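Long-range contacts in ABC transporter substrate-binding protein (Staphylococcus aureus subsp. aureus NCTC 8325, PDB 3UN6), which probably serves as the ligand-binding component of an ABC-type import system, its natural ligand unidentified, and binds zinc: residues Ile286-Tyr291 with Pro307-Val313; Tyr138-Pro143 with Arg185-Val191; Leu50-Lys54 with Tyr65-Leu69. All blocks are in the same frame, centred on the assembly; numbering follows the deposited sequence.

Contact 1 of 3, residues Ile286-Tyr291 with Pro307-Val313; sequences IKPSGY and PAYDDFV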
# COMPACT_ATOMS: atom_id res chain seq x y z
N ILE A 286 0.43 9.11 -10.45
CA ILE A 286 1.61 8.26 -10.46
C ILE A 286 2.61 8.98 -11.36
O ILE A 286 2.51 8.94 -12.59
CB ILE A 286 1.35 6.87 -11.04
CG1 ILE A 286 0.34 6.10 -10.16
CG2 ILE A 286 2.66 6.12 -11.12
CD1 ILE A 286 -0.01 4.69 -10.73
N LYS A 287 3.54 9.68 -10.76
CA LYS A 287 4.49 10.47 -11.54
C LYS A 287 5.63 9.61 -12.06
O LYS A 287 6.06 8.64 -11.41
CB LYS A 287 5.03 11.64 -10.72
CG LYS A 287 3.96 12.63 -10.31
CD LYS A 287 4.57 13.78 -9.57
CE LYS A 287 3.53 14.63 -8.89
NZ LYS A 287 4.18 15.79 -8.19
N PRO A 288 6.10 9.94 -13.26
CA PRO A 288 7.21 9.19 -13.83
C PRO A 288 8.42 9.12 -12.88
O PRO A 288 9.03 8.05 -12.72
CB PRO A 288 7.57 10.00 -15.08
CG PRO A 288 6.26 10.61 -15.52
CD PRO A 288 5.52 10.91 -14.22
N SER A 289 8.74 10.23 -12.23
CA SER A 289 9.89 10.27 -11.33
C SER A 289 9.73 9.29 -10.17
O SER A 289 10.65 8.54 -9.83
CB SER A 289 10.11 11.71 -10.83
OG SER A 289 8.95 12.18 -10.15
N GLY A 290 8.54 9.28 -9.57
CA GLY A 290 8.27 8.36 -8.47
C GLY A 290 8.29 6.93 -8.94
O GLY A 290 8.79 6.03 -8.24
N TYR A 291 7.74 6.69 -10.13
CA TYR A 291 7.73 5.33 -10.68
C TYR A 291 9.17 4.87 -10.99
O TYR A 291 9.56 3.72 -10.73
CB TYR A 291 6.85 5.26 -11.94
CG TYR A 291 6.79 3.87 -12.51
CD1 TYR A 291 7.56 3.50 -13.61
CD2 TYR A 291 5.99 2.91 -11.91
CE1 TYR A 291 7.51 2.18 -14.11
CE2 TYR A 291 5.95 1.63 -12.39
CZ TYR A 291 6.71 1.26 -13.49
OH TYR A 291 6.63 -0.04 -13.95
N PRO A 307 8.50 -3.48 -15.60
CA PRO A 307 7.91 -2.99 -16.83
C PRO A 307 8.10 -1.47 -16.95
O PRO A 307 8.20 -0.77 -15.93
CB PRO A 307 6.43 -3.35 -16.66
CG PRO A 307 6.20 -3.31 -15.22
CD PRO A 307 7.47 -3.81 -14.59
N ALA A 308 8.17 -0.98 -18.18
CA ALA A 308 8.31 0.45 -18.43
C ALA A 308 7.04 1.21 -18.01
O ALA A 308 5.97 0.64 -17.97
CB ALA A 308 8.59 0.69 -19.92
N TYR A 309 7.18 2.49 -17.73
CA TYR A 309 6.05 3.34 -17.35
C TYR A 309 4.83 3.21 -18.28
O TYR A 309 3.70 2.95 -17.82
CB TYR A 309 6.51 4.80 -17.27
CG TYR A 309 5.49 5.74 -16.69
CD1 TYR A 309 5.44 5.98 -15.33
CD2 TYR A 309 4.60 6.39 -17.50
CE1 TYR A 309 4.50 6.85 -14.80
CE2 TYR A 309 3.67 7.25 -16.99
CZ TYR A 309 3.61 7.48 -15.65
OH TYR A 309 2.68 8.34 -15.17
N ASP A 310 5.05 3.35 -19.59
CA ASP A 310 3.96 3.26 -20.58
C ASP A 310 3.30 1.87 -20.69
O ASP A 310 2.19 1.75 -21.18
CB ASP A 310 4.42 3.75 -21.95
CG ASP A 310 4.64 5.26 -21.99
OD1 ASP A 310 4.04 5.97 -21.16
OD2 ASP A 310 5.37 5.75 -22.86
N ASP A 311 3.98 0.84 -20.22
CA ASP A 311 3.39 -0.49 -20.27
C ASP A 311 2.59 -0.81 -19.03
O ASP A 311 1.70 -1.65 -19.08
CB ASP A 311 4.48 -1.53 -20.44
CG ASP A 311 5.19 -1.40 -21.78
OD1 ASP A 311 4.52 -1.05 -22.78
OD2 ASP A 311 6.41 -1.66 -21.82
N PHE A 312 2.91 -0.15 -17.91
CA PHE A 312 2.27 -0.43 -16.62
C PHE A 312 1.26 0.64 -16.22
O PHE A 312 0.16 0.34 -15.77
CB PHE A 312 3.38 -0.56 -15.57
CG PHE A 312 2.88 -0.82 -14.17
CD1 PHE A 312 2.30 -2.04 -13.84
CD2 PHE A 312 3.06 0.12 -13.18
CE1 PHE A 312 1.85 -2.28 -12.56
CE2 PHE A 312 2.62 -0.13 -11.89
CZ PHE A 312 2.02 -1.31 -11.58
N VAL A 313 1.65 1.89 -16.39
CA VAL A 313 0.84 2.99 -15.95
C VAL A 313 -0.02 3.56 -17.05
O VAL A 313 0.45 3.74 -18.18
CB VAL A 313 1.73 4.12 -15.37
CG1 VAL A 313 0.86 5.29 -14.90
CG2 VAL A 313 2.63 3.59 -14.23
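A short helix can be fastened to the start of a longer one by a pair of tyrosines that reach across in opposite directions, as Ile286-Tyr291 and Pro307-Val313 illustrate. Pro307 opens the second segment by offering its carbonyl: Tyr291 OH donates to Pro307 O at 2.6 Å, and the same hydroxyl lies 3.5 Å from Pro307 CG. Ala308 follows as the N-cap residue of helix 309-312. Tyr309 then returns the gesture, its OH donating to Ile286 O at 2.7 Å, just ahead of helix 288-300. Its ring has Pro288 over one face and turns an edge toward the face of Tyr291 in an offset edge-to-face pair, centroids 5.6 Å apart and planes at 77°. Phe312 CD2 comes within 3.4 Å of Tyr291 CE2, the two rings meeting rim to rim and completing an aromatic cluster. Val313, the first residue past the helix, lays CG2 over a face of Tyr291 and 4.0 Å from Ile286 CG2. Among its neighbours, the cluster is packed against helix 94-102, where Met98 touches Tyr291, Pro307 and Phe312, while Ile286 and Phe312 rest on Ala109 of strand 108-110, which also shares a backbone hydrogen bond with Phe312.

Contact 2 of 3, residues Tyr138-Pro143 with Arg185-Val191; sequences YHFGIP and RITGYSV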
# COMPACT_ATOMS: atom_id res chain seq x y z
N TYR A 138 19.26 -10.69 11.84
CA TYR A 138 18.02 -10.10 12.30
C TYR A 138 16.88 -10.55 11.38
O TYR A 138 17.06 -10.62 10.16
CB TYR A 138 18.14 -8.58 12.33
CG TYR A 138 19.30 -8.10 13.19
CD1 TYR A 138 19.23 -8.16 14.57
CD2 TYR A 138 20.47 -7.59 12.62
CE1 TYR A 138 20.29 -7.74 15.37
CE2 TYR A 138 21.53 -7.16 13.41
CZ TYR A 138 21.44 -7.23 14.78
OH TYR A 138 22.49 -6.80 15.56
N HIS A 139 15.73 -10.86 11.95
CA HIS A 139 14.59 -11.34 11.17
C HIS A 139 13.44 -10.36 11.09
O HIS A 139 12.85 -9.94 12.09
CB HIS A 139 14.16 -12.69 11.71
CG HIS A 139 15.22 -13.74 11.58
ND1 HIS A 139 15.30 -14.60 10.51
CD2 HIS A 139 16.29 -14.01 12.36
CE1 HIS A 139 16.35 -15.38 10.65
NE2 HIS A 139 16.97 -15.04 11.77
N PHE A 140 13.11 -9.99 9.85
CA PHE A 140 12.07 -9.03 9.59
C PHE A 140 10.86 -9.59 8.84
O PHE A 140 11.01 -10.24 7.81
CB PHE A 140 12.64 -7.83 8.82
CG PHE A 140 13.41 -6.88 9.67
CD1 PHE A 140 12.75 -5.90 10.40
CD2 PHE A 140 14.79 -6.97 9.78
CE1 PHE A 140 13.45 -5.02 11.21
CE2 PHE A 140 15.49 -6.09 10.60
CZ PHE A 140 14.82 -5.13 11.31
N GLY A 141 9.67 -9.29 9.36
CA GLY A 141 8.44 -9.66 8.69
C GLY A 141 8.18 -8.59 7.62
O GLY A 141 8.44 -7.41 7.85
N ILE A 142 7.75 -9.02 6.43
CA ILE A 142 7.35 -8.10 5.35
C ILE A 142 6.04 -8.64 4.78
O ILE A 142 5.74 -9.83 4.92
CB ILE A 142 8.45 -7.92 4.23
CG1 ILE A 142 8.92 -9.30 3.69
CG2 ILE A 142 9.62 -7.13 4.78
CD1 ILE A 142 9.85 -9.26 2.46
N PRO A 143 5.22 -7.78 4.16
CA PRO A 143 3.94 -8.28 3.64
C PRO A 143 4.03 -9.19 2.40
O PRO A 143 3.15 -10.02 2.16
CB PRO A 143 3.15 -6.99 3.34
CG PRO A 143 3.97 -5.87 3.83
CD PRO A 143 5.37 -6.33 3.98
N ARG A 185 9.25 -14.20 17.19
CA ARG A 185 9.55 -15.01 16.02
C ARG A 185 10.29 -14.12 15.03
O ARG A 185 10.94 -14.60 14.11
CB ARG A 185 8.27 -15.56 15.40
CG ARG A 185 7.36 -16.25 16.40
CD ARG A 185 6.00 -16.59 15.79
NE ARG A 185 5.05 -16.99 16.83
CZ ARG A 185 4.72 -18.23 17.15
NH1 ARG A 185 5.22 -19.27 16.48
NH2 ARG A 185 3.86 -18.45 18.13
N ILE A 186 10.18 -12.81 15.22
CA ILE A 186 10.87 -11.82 14.40
C ILE A 186 11.41 -10.73 15.31
O ILE A 186 10.97 -10.61 16.44
CB ILE A 186 9.96 -11.21 13.28
CG1 ILE A 186 8.65 -10.67 13.85
CG2 ILE A 186 9.64 -12.25 12.20
CD1 ILE A 186 7.67 -10.17 12.76
N THR A 187 12.41 -10.00 14.81
CA THR A 187 13.07 -8.89 15.50
C THR A 187 12.25 -7.63 15.23
O THR A 187 12.20 -6.71 16.04
CB THR A 187 14.46 -8.58 14.88
OG1 THR A 187 15.22 -9.77 14.70
CG2 THR A 187 15.25 -7.56 15.72
N GLY A 188 11.64 -7.59 14.06
CA GLY A 188 10.82 -6.44 13.69
C GLY A 188 10.09 -6.68 12.40
O GLY A 188 10.09 -7.79 11.86
N TYR A 189 9.44 -5.63 11.90
CA TYR A 189 8.72 -5.73 10.67
C TYR A 189 8.49 -4.38 10.05
O TYR A 189 8.73 -3.33 10.68
CB TYR A 189 7.39 -6.48 10.87
CG TYR A 189 6.36 -5.88 11.84
CD1 TYR A 189 5.48 -4.86 11.43
CD2 TYR A 189 6.20 -6.39 13.12
CE1 TYR A 189 4.53 -4.34 12.29
CE2 TYR A 189 5.25 -5.89 13.99
CZ TYR A 189 4.42 -4.86 13.57
OH TYR A 189 3.48 -4.38 14.44
N SER A 190 8.11 -4.40 8.78
CA SER A 190 7.77 -3.20 8.07
C SER A 190 6.42 -3.44 7.38
O SER A 190 6.23 -4.47 6.75
CB SER A 190 8.86 -2.87 7.07
OG SER A 190 8.55 -1.66 6.43
N VAL A 191 5.50 -2.48 7.49
CA VAL A 191 4.16 -2.66 6.98
C VAL A 191 3.44 -1.33 6.94
O VAL A 191 3.95 -0.33 7.44
CB VAL A 191 3.38 -3.61 7.90
CG1 VAL A 191 3.19 -2.94 9.29
CG2 VAL A 191 2.05 -4.02 7.28
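The Phe140 side chain overlaps Gly188, a position where even a beta carbon would collide with Phe140 CE1, and Phe140 CD1 reaches within 3.6 Å of Tyr189 N. The two strands are parallel neighbours in the mixed sheet of one lobe of a periplasmic-binding-protein-type fold, and they show how glycine lets a parallel pair come close. Gly141 faces Tyr189 at a CA-CA distance of 4.4 Å. On this opposite face of the sheet from Phe140, an added beta carbon on Gly141 would crowd Ile186 CD1. The strand directions diverge by 27°, yet the backbone ladder persists: Gly141 N donates to Gly188 O at 2.9 Å, and Ser190 N to Gly141 O at 3.2 Å. Where strand 188-192 begins, His139 O accepts from Thr187 N at 2.8 Å and, weakly, from Gly188 N at 3.3 Å. Strand 167-171 pairs with the other edge of 138-142, while helix 148-159 packs on the side of Phe140 and helix 177-182 on that of Tyr189. Toward the C-terminal ends, Pro143 CD approaches Ser190 O at 3.4 Å, and the side chain of Val191 is about 4 Å from a bound zinc ion. At the far end a side chain stands in for the backbone: His139 N donates to Thr187 OG1 at 3.0 Å.

Contact 3 of 3, residues Leu50-Lys54 with Tyr65-Leu69; sequences LMMTK and YKLEL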
# COMPACT_ATOMS: atom_id res chain seq x y z
N LEU A 50 -10.38 4.36 -1.16
CA LEU A 50 -11.49 3.58 -1.74
C LEU A 50 -12.75 3.71 -0.86
O LEU A 50 -13.87 3.76 -1.40
CB LEU A 50 -11.12 2.10 -1.89
CG LEU A 50 -10.14 1.74 -2.99
CD1 LEU A 50 -9.80 0.27 -2.90
CD2 LEU A 50 -10.73 2.09 -4.34
N MSE A 51 -12.56 3.75 0.46
CA MSE A 51 -13.67 3.89 1.41
C MSE A 51 -14.31 5.27 1.19
O MSE A 51 -15.54 5.42 1.15
CB MSE A 51 -13.21 3.78 2.87
CG MSE A 51 -12.23 2.64 3.30
SE MSE A 51 -12.73 0.80 2.97
CE MSE A 51 -12.00 0.57 1.15
N MSE A 52 -13.46 6.29 1.08
CA MSE A 52 -13.96 7.63 0.83
C MSE A 52 -14.74 7.68 -0.49
O MSE A 52 -15.81 8.30 -0.55
CB MSE A 52 -12.84 8.66 0.81
CG MSE A 52 -13.31 10.02 0.58
SE MSE A 52 -14.40 10.71 2.10
CE MSE A 52 -15.40 12.01 1.09
N THR A 53 -14.20 7.03 -1.52
CA THR A 53 -14.85 7.00 -2.84
C THR A 53 -16.26 6.43 -2.73
O THR A 53 -17.21 6.99 -3.27
CB THR A 53 -14.01 6.20 -3.87
OG1 THR A 53 -12.70 6.77 -3.93
CG2 THR A 53 -14.65 6.23 -5.25
N LYS A 54 -16.37 5.32 -2.00
CA LYS A 54 -17.62 4.66 -1.70
C LYS A 54 -18.59 5.63 -0.99
O LYS A 54 -19.75 5.73 -1.37
CB LYS A 54 -17.34 3.44 -0.82
CG LYS A 54 -18.53 2.61 -0.41
CD LYS A 54 -19.18 1.97 -1.57
CE LYS A 54 -20.24 1.01 -1.11
NZ LYS A 54 -21.01 0.53 -2.26
N TYR A 65 -22.24 4.09 -11.45
CA TYR A 65 -21.82 2.70 -11.32
C TYR A 65 -22.06 2.30 -9.86
O TYR A 65 -22.44 3.15 -9.03
CB TYR A 65 -20.32 2.55 -11.66
CG TYR A 65 -19.42 3.43 -10.80
CD1 TYR A 65 -18.74 2.92 -9.70
CD2 TYR A 65 -19.30 4.80 -11.05
CE1 TYR A 65 -17.94 3.75 -8.90
CE2 TYR A 65 -18.52 5.63 -10.25
CZ TYR A 65 -17.85 5.11 -9.19
OH TYR A 65 -17.10 5.96 -8.41
N LYS A 66 -21.88 1.02 -9.56
CA LYS A 66 -21.96 0.52 -8.20
C LYS A 66 -20.55 0.06 -7.84
O LYS A 66 -19.85 -0.56 -8.65
CB LYS A 66 -22.91 -0.66 -8.07
CG LYS A 66 -24.34 -0.35 -8.41
CD LYS A 66 -25.21 -1.58 -8.19
CE LYS A 66 -26.62 -1.34 -8.68
NZ LYS A 66 -27.49 -2.53 -8.55
N LEU A 67 -20.13 0.38 -6.63
CA LEU A 67 -18.81 0.02 -6.16
C LEU A 67 -18.93 -1.00 -5.05
O LEU A 67 -19.54 -0.74 -4.00
CB LEU A 67 -18.08 1.28 -5.67
CG LEU A 67 -16.64 1.15 -5.15
CD1 LEU A 67 -15.73 0.47 -6.17
CD2 LEU A 67 -16.12 2.53 -4.79
N GLU A 68 -18.38 -2.19 -5.29
CA GLU A 68 -18.36 -3.23 -4.28
C GLU A 68 -16.92 -3.39 -3.83
O GLU A 68 -16.04 -3.66 -4.66
CB GLU A 68 -18.90 -4.56 -4.82
CG GLU A 68 -18.64 -5.74 -3.87
CD GLU A 68 -19.38 -7.02 -4.25
OE1 GLU A 68 -19.01 -8.10 -3.72
OE2 GLU A 68 -20.33 -6.96 -5.08
N LEU A 69 -16.68 -3.20 -2.54
CA LEU A 69 -15.35 -3.32 -1.98
C LEU A 69 -15.19 -4.73 -1.37
O LEU A 69 -15.91 -5.10 -0.45
CB LEU A 69 -15.11 -2.24 -0.93
CG LEU A 69 -15.23 -0.80 -1.40
CD1 LEU A 69 -15.08 0.13 -0.20
CD2 LEU A 69 -14.19 -0.46 -2.46
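Alternation along a strand decides which residues a covering helix can use, and Leu67 and Leu69 make the point plainly. Both direct their CA-to-CB bonds at helix 48-58, whereas Lys66 and Glu68 point away; each leucine loses 83 Å² of surface to the segment Leu50-Lys54. Leu69 is met by Leu50 and Met51. Leu69 CD2 lies 4.0 Å from Leu50 CB, and Leu69 CD1 is approached to 3.4 Å by CE of Met51, a selenomethionine whose CA-to-CB bond points away from the strand but whose chain curls back to bring the methyl in. Leu67 packs further along the helix, with CD2 4.0 Å from Thr53 CG2 and 4.3 Å from Lys54 CB.

Lys54, with 64 Å² covered, adds the polar element. Its aliphatic part lies beside the leucines, Lys54 CB being 4.1 Å from Leu69 CD1, and its ammonium group then donates a hydrogen bond from Lys54 NZ to Leu67 O at 2.6 Å, so that one residue supplies both apolar cover and a direct tie to the strand backbone. The strand is the outermost of its sheet within the chain; the helix lies over its face, and along one edge it pairs with strand 36-41, whose Ile39 touches Leu50 and Leu67. Helix and strand segments run at 144° to one another, their axes 9.6 Å apart at closest approach. This is the return half of a beta-alpha-beta crossover, in which strand 36-41, helix 48-58 and strand 66-71 build the edge of a lobe in the periplasmic-binding-protein-type fold.

How the contacts relate
Followed from the N terminus, the three contacts come strictly in series, none nested in or crossing another. Contact 3 closes first, across a connection of 10 residues, and sets helix 48-58 on the edge strand of the five-stranded sheet. Contact 2 spans 41 residues, bringing strand 188-192 back beside 138-142 in the second sheet; its centre is about 32 Å from that of contact 3, on the opposite side of the chain's centre. Contact 1 closes last, over 15 residues, tying the start of helix 288-300 to the short helix 309-312 near strand 108-110, the other outermost strand of the first sheet. The contacts do not touch: their nearest atoms stay about 13 to 16 Å apart.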